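Local coordinates for protein peptidase M28 (Shewanella amazonensis SB2B, PDB 3IIB) that probably acts as a zinc-dependent carboxypeptidase or dipeptidase of peptidase family M28, binding two zinc ions in its active site, at residues G333-I337 and A415-N419; L106-I110 and E218-L223. All coordinates share one frame. Where two conformers were deposited one is given. Numbering follows the deposited sequence.

Contact 1 of 2, residues G333-I337 and A415-N419; sequences GAGPI and ALAQN
The segment 333-337 is loop up to the start of strand 337-343, and it passes over the side of one turn of helix 413-432, residues 415-419. Gly333 has positive phi (78/-144), and Ala334 is at -120/4. Gly335, Pro336 and Ile337 are extended. CA atoms come nearest at Ala334 with Leu416 and at Pro336 with Ala415, each pair 5.0 Å apart.

Ala415 points its CB toward the loop. This methyl lies 3.1 Å from Ala334 O and 3.8 Å from Pro336 CD. The small side chain lets the loop come close. Leu416 has its CA-to-CB bond turned away, but its CD1 reaches to 3.9 Å from Ala334 CB. Both side chains also touch Ala272 on helix 267-285.

Gln418 points toward the loop with chi1 t and chi2 near -100°, between wells. Ile337 N donates to Gln418 OE1 at 2.8 Å, and Gln418 NE2 donates to Ile337 O at 2.8 Å. NE2 also bonds to Leu362 O. Asn419 CA-to-CB points sideways, but with chi1 m and chi2 near -95° its end comes nearer. Its ND2 donates to Gly335 O at 2.9 Å (165°) and to Ala415 O, 2.8 Å away, one turn back in the helix. Gln392 NE2 is a second donor to Gly335 O.

Gln418 thus makes a bidentate amide pair with the backbone of Ile337, as a neighbouring strand would, and Asn419 adds its bond to Gly335. Together they tie helix 413-432 of the M28 peptidase fold to the loop that carries zinc ligand Asp331.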
loop_
_atom_site.group_PDB
_atom_site.type_symbol
_atom_site.label_atom_id
_atom_site.label_comp_id
_atom_site.label_asym_id
_atom_site.label_seq_id
_atom_site.Cartn_x
_atom_site.Cartn_y
_atom_site.Cartn_z
ATOM N N GLY A 333 4.018 -6.414 -16.803
ATOM C CA GLY A 333 4.388 -6.980 -15.500
ATOM C C GLY A 333 4.929 -8.383 -15.604
ATOM O O GLY A 333 5.656 -8.688 -16.543
ATOM N N ALA A 334 4.607 -9.205 -14.601
ATOM C CA ALA A 334 5.149 -10.572 -14.465
ATOM C C ALA A 334 4.076 -11.641 -14.481
ATOM O O ALA A 334 4.406 -12.813 -14.340
ATOM C CB ALA A 334 5.989 -10.706 -13.191
ATOM N N GLY A 335 2.811 -11.247 -14.700
ATOM C CA GLY A 335 1.714 -12.221 -14.741
ATOM C C GLY A 335 1.872 -13.198 -15.892
ATOM O O GLY A 335 2.423 -12.840 -16.917
ATOM N N PRO A 336 1.350 -14.433 -15.757
ATOM C CA PRO A 336 1.625 -15.401 -16.821
ATOM C C PRO A 336 0.920 -15.051 -18.132
ATOM O O PRO A 336 -0.170 -14.427 -18.145
ATOM C CB PRO A 336 1.091 -16.735 -16.258
ATOM C CG PRO A 336 0.262 -16.368 -15.120
ATOM C CD PRO A 336 0.571 -15.000 -14.657
ATOM N N ILE A 337 1.534 -15.496 -19.220
ATOM C CA ILE A 337 0.978 -15.406 -20.548
ATOM C C ILE A 337 -0.115 -16.451 -20.736
ATOM O O ILE A 337 0.086 -17.634 -20.440
ATOM C CB ILE A 337 2.085 -15.560 -21.635
ATOM C CG1 ILE A 337 3.023 -14.373 -21.520
ATOM C CG2 ILE A 337 1.460 -15.609 -23.049
ATOM C CD1 ILE A 337 4.373 -14.567 -22.149
ATOM N N ALA A 415 5.269 -17.101 -11.900
ATOM C CA ALA A 415 4.715 -16.416 -13.060
ATOM C C ALA A 415 5.818 -15.789 -13.954
ATOM O O ALA A 415 5.751 -15.822 -15.206
ATOM C CB ALA A 415 3.724 -15.341 -12.603
ATOM N N LEU A 416 6.843 -15.204 -13.311
ATOM C CA LEU A 416 7.966 -14.624 -14.057
ATOM C C LEU A 416 8.638 -15.735 -14.896
ATOM O O LEU A 416 8.927 -15.525 -16.084
ATOM C CB LEU A 416 8.977 -14.045 -13.104
ATOM C CG LEU A 416 10.089 -13.243 -13.795
ATOM C CD1 LEU A 416 9.622 -11.848 -14.200
ATOM C CD2 LEU A 416 11.275 -13.099 -12.817
ATOM N N ALA A 417 8.851 -16.907 -14.278
ATOM C CA ALA A 417 9.449 -18.036 -14.945
ATOM C C ALA A 417 8.630 -18.531 -16.130
ATOM O O ALA A 417 9.193 -18.935 -17.153
ATOM C CB ALA A 417 9.716 -19.207 -13.934
ATOM N N GLN A 418 7.301 -18.544 -16.008
ATOM C CA GLN A 418 6.444 -18.918 -17.133
ATOM C C GLN A 418 6.597 -17.948 -18.312
ATOM O O GLN A 418 6.602 -18.362 -19.470
ATOM C CB GLN A 418 4.992 -18.995 -16.702
ATOM C CG GLN A 418 4.046 -19.605 -17.763
ATOM C CD GLN A 418 3.261 -18.547 -18.552
ATOM O OE1 GLN A 418 3.553 -17.337 -18.494
ATOM N NE2 GLN A 418 2.238 -19.000 -19.270
ATOM N N ASN A 419 6.745 -16.657 -18.031
ATOM C CA ASN A 419 7.025 -15.721 -19.105
ATOM C C ASN A 419 8.370 -15.967 -19.781
ATOM O O ASN A 419 8.470 -15.903 -21.008
ATOM C CB ASN A 419 7.025 -14.273 -18.619
ATOM C CG ASN A 419 5.628 -13.724 -18.350
ATOM O OD1 ASN A 419 5.027 -13.078 -19.217
ATOM N ND2 ASN A 419 5.114 -13.945 -17.120
#

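Contact 2 of 2, residues L106-I110 and E218-L223; sequences LSATI and EVVISL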
loop_
_atom_site.group_PDB
_atom_site.type_symbol
_atom_site.label_atom_id
_atom_site.label_comp_id
_atom_site.label_asym_id
_atom_site.label_seq_id
_atom_site.Cartn_x
_atom_site.Cartn_y
_atom_site.Cartn_z
ATOM N N LEU A 106 -0.904 27.209 -3.548
ATOM C CA LEU A 106 -2.191 26.955 -4.216
ATOM C C LEU A 106 -3.257 26.330 -3.296
ATOM O O LEU A 106 -3.141 25.173 -2.888
ATOM C CB LEU A 106 -1.988 26.058 -5.408
ATOM C CG LEU A 106 -3.166 25.763 -6.321
ATOM C CD1 LEU A 106 -3.793 27.070 -6.846
ATOM C CD2 LEU A 106 -2.706 24.859 -7.481
ATOM N N SER A 107 -4.289 27.104 -3.001
ATOM C CA SER A 107 -5.448 26.631 -2.240
ATOM C C SER A 107 -6.679 27.046 -3.052
ATOM O O SER A 107 -6.756 28.185 -3.487
ATOM C CB SER A 107 -5.489 27.272 -0.851
ATOM O OG SER A 107 -4.334 26.952 -0.084
ATOM N N ALA A 108 -7.623 26.136 -3.260
ATOM C CA ALA A 108 -8.751 26.399 -4.140
ATOM C C ALA A 108 -9.864 25.434 -3.886
ATOM O O ALA A 108 -9.617 24.299 -3.462
ATOM C CB ALA A 108 -8.331 26.284 -5.616
ATOM N N THR A 109 -11.078 25.872 -4.209
ATOM C CA THR A 109 -12.256 24.996 -4.244
ATOM C C THR A 109 -12.156 24.062 -5.429
ATOM O O THR A 109 -11.703 24.457 -6.511
ATOM C CB THR A 109 -13.519 25.848 -4.357
ATOM O OG1 THR A 109 -13.560 26.694 -3.208
ATOM C CG2 THR A 109 -14.792 25.001 -4.445
ATOM N N ILE A 110 -12.544 22.810 -5.243
ATOM C CA ILE A 110 -12.543 21.851 -6.344
ATOM C C ILE A 110 -13.912 21.720 -6.999
ATOM O O ILE A 110 -14.933 22.114 -6.418
ATOM C CB ILE A 110 -12.010 20.442 -5.894
ATOM C CG1 ILE A 110 -13.008 19.741 -5.002
ATOM C CG2 ILE A 110 -10.627 20.552 -5.201
ATOM C CD1 ILE A 110 -12.711 18.301 -4.773
ATOM N N GLU A 218 -18.928 21.998 -0.282
ATOM C CA GLU A 218 -17.771 22.268 -1.146
ATOM C C GLU A 218 -16.464 21.878 -0.456
ATOM O O GLU A 218 -16.307 22.083 0.749
ATOM C CB GLU A 218 -17.733 23.739 -1.547
ATOM C CG GLU A 218 -18.921 24.074 -2.463
ATOM C CD GLU A 218 -18.819 25.426 -3.116
ATOM O OE1 GLU A 218 -18.310 26.365 -2.478
ATOM O OE2 GLU A 218 -19.252 25.538 -4.272
ATOM N N VAL A 219 -15.540 21.328 -1.235
ATOM C CA VAL A 219 -14.224 20.916 -0.750
ATOM C C VAL A 219 -13.185 21.868 -1.303
ATOM O O VAL A 219 -13.173 22.214 -2.518
ATOM C CB VAL A 219 -13.911 19.467 -1.173
ATOM C CG1 VAL A 219 -12.453 19.041 -0.795
ATOM C CG2 VAL A 219 -14.985 18.533 -0.599
ATOM N N VAL A 220 -12.347 22.329 -0.389
ATOM C CA VAL A 220 -11.223 23.193 -0.684
ATOM C C VAL A 220 -9.988 22.430 -0.344
ATOM O O VAL A 220 -9.922 21.824 0.736
ATOM C CB VAL A 220 -11.308 24.472 0.202
ATOM C CG1 VAL A 220 -10.079 25.406 -0.014
ATOM C CG2 VAL A 220 -12.644 25.189 -0.026
ATOM N N ILE A 221 -8.986 22.467 -1.216
ATOM C CA ILE A 221 -7.724 21.771 -0.963
ATOM C C ILE A 221 -6.557 22.754 -1.029
ATOM O O ILE A 221 -6.683 23.842 -1.592
ATOM C CB ILE A 221 -7.501 20.570 -1.926
ATOM C CG1 ILE A 221 -7.229 21.005 -3.370
ATOM C CG2 ILE A 221 -8.717 19.616 -1.865
ATOM C CD1 ILE A 221 -6.758 19.837 -4.251
ATOM N N SER A 222 -5.456 22.349 -0.414
ATOM C CA SER A 222 -4.133 22.928 -0.611
ATOM C C SER A 222 -3.302 21.954 -1.438
ATOM O O SER A 222 -3.372 20.743 -1.197
ATOM C CB SER A 222 -3.440 23.137 0.727
ATOM O OG SER A 222 -2.132 23.683 0.524
ATOM N N LEU A 223 -2.551 22.458 -2.430
ATOM C CA LEU A 223 -1.690 21.623 -3.266
ATOM C C LEU A 223 -0.338 22.311 -3.471
ATOM O O LEU A 223 -0.262 23.490 -3.859
ATOM C CB LEU A 223 -2.322 21.386 -4.636
ATOM C CG LEU A 223 -1.565 20.515 -5.642
ATOM C CD1 LEU A 223 -1.379 19.048 -5.197
ATOM C CD2 LEU A 223 -2.316 20.565 -6.995
HETATM O O HOH W 1 0.962 25.523 -2.860
HETATM O O HOH W 2 -1.625 26.036 -0.605
HETATM O O HOH W 3 -15.794 26.741 -1.646
HETATM O O HOH W 4 -16.201 21.460 -3.953
#
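Strands 106-113 and 220-242 pair antiparallel here. The axes of segments 106-110 and 220-223 approach to 4.6 Å, with 149° between their N-to-C directions.

Leu106 O accepts from Leu223 N at 2.8 Å. The return link goes through water 1, which accepts from Leu106 N and donates to Leu223 O, 2.6 Å from each atom. Leu106 CD2 lies 4.3 Å from Leu223 CD2. Ser107 faces Ser222 in a non-hydrogen-bonded pair. Their OG atoms are 4.0 Å apart, and water 2 joins them, at 2.9 Å from Ser107 OG and 2.7 Å from Ser222 OG. Ser107 CA also makes a CA-H...O contact with Ile221 O at 3.1 Å.

Ala108 and Ile221 form the regular hydrogen-bonded pair. Ala108 N to Ile221 O and Ile221 N to Ala108 O are both 3.0 Å. Thr109 lies opposite Val220, again non-hydrogen-bonded, with Thr109 OG1 3.6 Å from Val220 CG2. Water 3 connects Thr109 OG1 to Glu218 OE1, 2.7 Å from each. Ile110 N donates to Val219 O at 2.9 Å, while water 4 bridges Ile110 O and Val219 N, 2.8 Å from each. Ile110 CG1 packs on Val219 CB and Ile110 CG2 on Ile221 CG1, both at 3.9 Å.

Strands 131-134 and 62-84 continue the sheet beyond this pair. The chemistry implies a strand pair inside the sheet, apolar on the face of Leu106, Ala108, Ile221 and Leu223. On the other face, hydroxyls of Ser107, Thr109 and Ser222 bind water beside Val220. At each end one direct backbone bond is kept and a water bridges the other N and O.

How the contacts relate
The two contacts lie in different parts of an elongated chain. Their centres are 43 Å apart and their nearest atoms about 28 Å, so they do not touch. Contact 2 closes along the chain before contact 1 opens. Contact 1 is the nearer to the zinc site, though none of its residues is a ligand: the side chain of Ala334 is about 12 Å from a bound zinc, and that of Asn419 is about 10 Å from that of the zinc ligand Asp331. Contact 2 lies away from the metal site. It is connected to the peptidase part through strand 220-242, which runs on to pair with strand 293-300. Neither contact touches the second chain of the assembly.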